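Local coordinates for protein putative secreted lipase (Streptomyces sp. W007, PDB 5H6B) that probably hydrolyses triacylglycerols as a secreted, thermostable lipase of the alpha/beta-hydrolase kind from a marine bacterium, at residues A[104-109]-A[130-135]; A[118-123]-A[185-190]. All coordinates share one frame; numbering follows the deposited sequence.

How the interactions relate
Interaction 1 (104-109 with 130-135) lies about 3 Å from the centre of the chain, whereas interaction 2 (118-123 with 185-190) is centred about 15 Å out, where buried Leu119 and Val190 give way to partly exposed Val187 and Lys120. The first joins two strands of the central sheet by regular backbone hydrogen bonds; the second sets the end of helix 115-121 against a loop through apolar contacts, a water and a zinc-binding aspartate. Helix 115-121 lies in the chain between the two strands of interaction 1, and the contacts touch directly: Leu131 CD2 of interaction 1 is 4.0 Å from Leu119 CD1 of interaction 2.

Interaction 1 of 2, residues A[104-109]-A[130-135]; sequences DLVGHS and ALVGIA
Val106 and Val132 stand side by side and point the same way from two adjacent parallel strands in the interior of an alpha/beta-hydrolase sheet. The axes of strands 104-108 and 130-134 come within 4.7 Å and diverge by only 13°, with residues facing one another from Leu105–Leu131 to His108–Ile134. Each valine has CG1 anti to its backbone N (chi1 -177° and -173°), which turns CG2 of Val106 to within 4.1 Å of Val132 CB. The other branch, CG1 of Val106, meets Ile134 CD1 at 4.0 Å, the two side chains crossing obliquely. Val246 and Ala249 of helix 240-250 pack over this face. On the reverse face Leu105 CB abuts Leu131 CD1 at 3.8 Å, and both leucines rest on Pro115 of helix 115-121.

Asp104, at the start of the pair, bends its carboxylate toward the neighbouring strand, with OD1 at 3.3 Å from Ala130 CB. That oxygen accepts a bond from Asn129 ND2, while OD2 forms a salt bridge with Arg30. An alanine here would probably leave Arg30 without this charge mate and the Asn129 amide without this acceptor.

The backbones zip together through five nearly straight bonds of 2.8 Å: Leu105 N to Ala130 O, Val132 N to Leu105 O, Gly107 N to Val132 O, Ile134 N to Gly107 O and Ser109 N to Ile134 O. The last ties down Ser109, which has positive phi and sits between strand and helix in a GxSxG sequence; this fits a nucleophile elbow, and its OG bonds to His232 NE2, consistent with a catalytic triad. Beside it, Ile134 O lies in the plane of the His108 ring, 3.3 Å from CD2 at its edge.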
loop_
_atom_site.group_PDB
_atom_site.type_symbol
_atom_site.label_atom_id
_atom_site.label_comp_id
_atom_site.label_asym_id
_atom_site.label_seq_id
_atom_site.Cartn_x
_atom_site.Cartn_y
_atom_site.Cartn_z
ATOM N N ASP A 104 -10.800 0.913 -4.720
ATOM C CA ASP A 104 -9.457 1.476 -4.912
ATOM C C ASP A 104 -8.553 1.003 -3.761
ATOM O O ASP A 104 -9.000 0.926 -2.621
ATOM C CB ASP A 104 -9.508 3.000 -5.002
ATOM C CG ASP A 104 -10.109 3.491 -6.325
ATOM O OD1 ASP A 104 -9.876 2.864 -7.382
ATOM O OD2 ASP A 104 -10.820 4.514 -6.325
ATOM N N LEU A 105 -7.303 0.661 -4.079
ATOM C CA LEU A 105 -6.338 0.132 -3.111
ATOM C C LEU A 105 -5.220 1.130 -2.869
ATOM O O LEU A 105 -4.662 1.670 -3.822
ATOM C CB LEU A 105 -5.750 -1.197 -3.603
ATOM C CG LEU A 105 -6.499 -2.454 -3.160
ATOM C CD1 LEU A 105 -7.972 -2.374 -3.502
ATOM C CD2 LEU A 105 -5.881 -3.692 -3.783
ATOM N N VAL A 106 -4.917 1.385 -1.592
ATOM C CA VAL A 106 -3.745 2.154 -1.205
ATOM C C VAL A 106 -2.896 1.291 -0.279
ATOM O O VAL A 106 -3.393 0.778 0.718
ATOM C CB VAL A 106 -4.091 3.477 -0.496
ATOM C CG1 VAL A 106 -2.806 4.250 -0.198
ATOM C CG2 VAL A 106 -5.032 4.325 -1.348
ATOM N N GLY A 107 -1.613 1.161 -0.604
ATOM C CA GLY A 107 -0.710 0.330 0.165
ATOM C C GLY A 107 0.654 0.942 0.432
ATOM O O GLY A 107 1.216 1.633 -0.413
ATOM N N HIS A 108 1.191 0.657 1.609
ATOM C CA HIS A 108 2.500 1.153 2.026
ATOM C C HIS A 108 3.494 0.014 2.009
ATOM O O HIS A 108 3.234 -1.037 2.616
ATOM C CB HIS A 108 2.408 1.731 3.446
ATOM C CG HIS A 108 3.697 2.315 3.951
ATOM N ND1 HIS A 108 3.964 2.488 5.292
ATOM C CD2 HIS A 108 4.802 2.735 3.295
ATOM C CE1 HIS A 108 5.168 3.007 5.432
ATOM N NE2 HIS A 108 5.697 3.162 4.236
ATOM N N SER A 109 4.632 0.225 1.329
ATOM C CA SER A 109 5.781 -0.690 1.419
ATOM C C SER A 109 5.390 -2.070 0.886
ATOM O O SER A 109 4.822 -2.132 -0.209
ATOM C CB SER A 109 6.308 -0.731 2.860
ATOM O OG SER A 109 7.527 -1.429 2.907
ATOM N N ALA A 130 -7.929 1.251 -9.104
ATOM C CA ALA A 130 -6.649 1.914 -8.878
ATOM C C ALA A 130 -5.851 1.277 -7.738
ATOM O O ALA A 130 -6.410 0.841 -6.722
ATOM C CB ALA A 130 -6.847 3.405 -8.626
ATOM N N LEU A 131 -4.539 1.186 -7.957
ATOM C CA LEU A 131 -3.604 0.760 -6.950
ATOM C C LEU A 131 -2.599 1.874 -6.741
ATOM O O LEU A 131 -1.798 2.178 -7.638
ATOM C CB LEU A 131 -2.877 -0.520 -7.374
ATOM C CG LEU A 131 -1.759 -0.988 -6.421
ATOM C CD1 LEU A 131 -2.236 -1.152 -4.979
ATOM C CD2 LEU A 131 -1.146 -2.269 -6.927
ATOM N N VAL A 132 -2.630 2.447 -5.539
ATOM C CA VAL A 132 -1.700 3.474 -5.121
ATOM C C VAL A 132 -0.721 2.846 -4.153
ATOM O O VAL A 132 -1.121 2.315 -3.117
ATOM C CB VAL A 132 -2.442 4.636 -4.451
ATOM C CG1 VAL A 132 -1.491 5.787 -4.158
ATOM C CG2 VAL A 132 -3.603 5.077 -5.337
ATOM N N GLY A 133 0.559 2.910 -4.513
ATOM C CA GLY A 133 1.651 2.362 -3.737
ATOM C C GLY A 133 2.468 3.505 -3.165
ATOM O O GLY A 133 2.875 4.396 -3.902
ATOM N N ILE A 134 2.694 3.471 -1.848
ATOM C CA ILE A 134 3.531 4.428 -1.161
ATOM C C ILE A 134 4.748 3.639 -0.718
ATOM O O ILE A 134 4.623 2.655 -0.000
ATOM C CB ILE A 134 2.829 5.039 0.073
ATOM C CG1 ILE A 134 1.408 5.483 -0.266
ATOM C CG2 ILE A 134 3.627 6.224 0.597
ATOM C CD1 ILE A 134 0.647 6.044 0.919
ATOM N N ALA A 135 5.909 4.063 -1.195
ATOM C CA ALA A 135 7.164 3.356 -1.015
ATOM C C ALA A 135 7.082 1.848 -1.266
ATOM O O ALA A 135 7.642 1.071 -0.507
ATOM C CB ALA A 135 7.742 3.665 0.354
#

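Interaction 2 of 2, residues A[118-123]-A[185-190]; sequences YLKFLG and DTVPGV. With ZN (zinc ion), chain D.
Lys120 reaches from the end of helix 115-121 to Val187 and Asp185 of the loop, its chain passing from Phe121 to Val187 and then to the backbone of Asp185. Its CB sits 3.9 Å above the plane of the Phe121 ring, over the ring centre. CG, anti to the carbonyl carbon (chi1 -75°), meets Val187 CG2 at 3.9 Å, the two side chains crossing at an incline. Beyond CG the chain is fully extended, which carries CE to 3.3 Å from Asp185 O. At the tip, NZ donates to a water at 2.8 Å, and this water in turn donates to Asp185 O at 2.9 Å. NZ also bonds to the carbonyls of Leu180 and Gly184, so the ammonium is gripped by backbone oxygens and water.

Lys120 NZ stays 5.2 Å from Asp185 OD1, opposite charges not in contact; OD1 instead binds zinc at 2.0 Å, in a site that His139 shares, and OD2 accepts from Asp212 N. The lysine thus meets the backbone of a metal-binding residue, not its carboxylate, and its charge may slightly polarise that carbonyl.

Deeper in, Leu119 CD1 approaches Val190 CG1 at 4.4 Å. Val190 closes a type II turn begun by Val187 and leads into strand 191-196, while Leu119 also packs on Tyr192 of that strand and on Val128 of strand 128-134.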
loop_
_atom_site.group_PDB
_atom_site.type_symbol
_atom_site.label_atom_id
_atom_site.label_comp_id
_atom_site.label_asym_id
_atom_site.label_seq_id
_atom_site.Cartn_x
_atom_site.Cartn_y
_atom_site.Cartn_z
ATOM N N TYR A 118 -2.294 -10.235 -6.271
ATOM C CA TYR A 118 -3.751 -10.375 -6.336
ATOM C C TYR A 118 -4.267 -9.954 -7.713
ATOM O O TYR A 118 -5.074 -10.658 -8.307
ATOM C CB TYR A 118 -4.374 -9.559 -5.203
ATOM C CG TYR A 118 -5.835 -9.188 -5.293
ATOM C CD1 TYR A 118 -6.842 -10.150 -5.193
ATOM C CD2 TYR A 118 -6.216 -7.852 -5.369
ATOM C CE1 TYR A 118 -8.179 -9.795 -5.234
ATOM C CE2 TYR A 118 -7.548 -7.492 -5.400
ATOM C CZ TYR A 118 -8.527 -8.470 -5.341
ATOM O OH TYR A 118 -9.841 -8.082 -5.365
ATOM N N LEU A 119 -3.774 -8.823 -8.217
ATOM C CA LEU A 119 -4.154 -8.333 -9.544
ATOM C C LEU A 119 -3.778 -9.290 -10.678
ATOM O O LEU A 119 -4.554 -9.461 -11.613
ATOM C CB LEU A 119 -3.517 -6.969 -9.834
ATOM C CG LEU A 119 -3.987 -5.795 -8.983
ATOM C CD1 LEU A 119 -3.202 -4.573 -9.397
ATOM C CD2 LEU A 119 -5.491 -5.575 -9.124
ATOM N N LYS A 120 -2.596 -9.898 -10.582
ATOM C CA LYS A 120 -2.043 -10.721 -11.656
ATOM C C LYS A 120 -2.503 -12.173 -11.623
ATOM O O LYS A 120 -2.772 -12.745 -12.678
ATOM C CB LYS A 120 -0.513 -10.686 -11.630
ATOM C CG LYS A 120 0.076 -9.388 -12.148
ATOM C CD LYS A 120 1.584 -9.375 -11.975
ATOM C CE LYS A 120 2.196 -8.137 -12.601
ATOM N NZ LYS A 120 3.673 -8.079 -12.402
ATOM N N PHE A 121 -2.570 -12.772 -10.432
ATOM C CA PHE A 121 -2.784 -14.217 -10.303
ATOM C C PHE A 121 -4.087 -14.656 -9.636
ATOM O O PHE A 121 -4.419 -15.836 -9.715
ATOM C CB PHE A 121 -1.609 -14.848 -9.557
ATOM C CG PHE A 121 -0.278 -14.550 -10.172
ATOM C CD1 PHE A 121 0.025 -15.001 -11.455
ATOM C CD2 PHE A 121 0.678 -13.802 -9.480
ATOM C CE1 PHE A 121 1.260 -14.722 -12.034
ATOM C CE2 PHE A 121 1.915 -13.522 -10.051
ATOM C CZ PHE A 121 2.204 -13.979 -11.335
ATOM N N LEU A 122 -4.812 -13.745 -8.985
ATOM C CA LEU A 122 -6.064 -14.087 -8.306
ATOM C C LEU A 122 -7.256 -13.307 -8.858
ATOM O O LEU A 122 -8.257 -13.137 -8.165
ATOM C CB LEU A 122 -5.930 -13.855 -6.791
ATOM C CG LEU A 122 -4.729 -14.517 -6.108
ATOM C CD1 LEU A 122 -4.718 -14.142 -4.638
ATOM C CD2 LEU A 122 -4.716 -16.038 -6.254
ATOM N N GLY A 123 -7.155 -12.846 -10.101
ATOM C CA GLY A 123 -8.253 -12.130 -10.762
ATOM C C GLY A 123 -8.715 -10.815 -10.149
ATOM O O GLY A 123 -9.867 -10.407 -10.341
ATOM N N ASP A 185 4.864 -5.228 -15.382
ATOM C CA ASP A 185 4.456 -4.748 -14.065
ATOM C C ASP A 185 2.945 -4.615 -13.902
ATOM O O ASP A 185 2.419 -4.827 -12.805
ATOM C CB ASP A 185 5.045 -3.373 -13.812
ATOM C CG ASP A 185 6.521 -3.383 -13.688
ATOM O OD1 ASP A 185 7.128 -4.460 -13.719
ATOM O OD2 ASP A 185 7.077 -2.283 -13.549
ATOM N N THR A 186 2.261 -4.234 -14.980
ATOM C CA THR A 186 0.858 -3.870 -14.894
ATOM C C THR A 186 -0.098 -4.862 -15.540
ATOM O O THR A 186 0.281 -5.765 -16.271
ATOM C CB THR A 186 0.601 -2.448 -15.439
ATOM O OG1 THR A 186 1.007 -2.353 -16.803
ATOM C CG2 THR A 186 1.371 -1.442 -14.628
ATOM N N VAL A 187 -1.358 -4.678 -15.201
ATOM C CA VAL A 187 -2.460 -5.473 -15.677
ATOM C C VAL A 187 -3.378 -4.435 -16.319
ATOM O O VAL A 187 -3.531 -3.342 -15.775
ATOM C CB VAL A 187 -3.080 -6.239 -14.471
ATOM C CG1 VAL A 187 -4.606 -6.199 -14.439
ATOM C CG2 VAL A 187 -2.547 -7.667 -14.424
ATOM N N PRO A 188 -3.966 -4.748 -17.492
ATOM C CA PRO A 188 -4.882 -3.769 -18.105
ATOM C C PRO A 188 -6.173 -3.604 -17.274
ATOM O O PRO A 188 -6.599 -4.550 -16.594
ATOM C CB PRO A 188 -5.160 -4.366 -19.503
ATOM C CG PRO A 188 -4.923 -5.830 -19.352
ATOM C CD PRO A 188 -3.961 -6.039 -18.215
ATOM N N GLY A 189 -6.755 -2.405 -17.320
ATOM C CA GLY A 189 -7.940 -2.048 -16.528
ATOM C C GLY A 189 -7.656 -1.249 -15.255
ATOM O O GLY A 189 -8.591 -0.719 -14.655
ATOM N N VAL A 190 -6.385 -1.146 -14.842
ATOM C CA VAL A 190 -6.030 -0.570 -13.533
ATOM C C VAL A 190 -5.149 0.672 -13.673
ATOM O O VAL A 190 -4.202 0.692 -14.469
ATOM C CB VAL A 190 -5.325 -1.622 -12.631
ATOM C CG1 VAL A 190 -5.018 -1.050 -11.243
ATOM C CG2 VAL A 190 -6.191 -2.869 -12.518
HETATM ZN ZN ZN D . 9.080 -4.278 -13.483
HETATM O O HOH W 1 3.853 -6.021 -10.525
#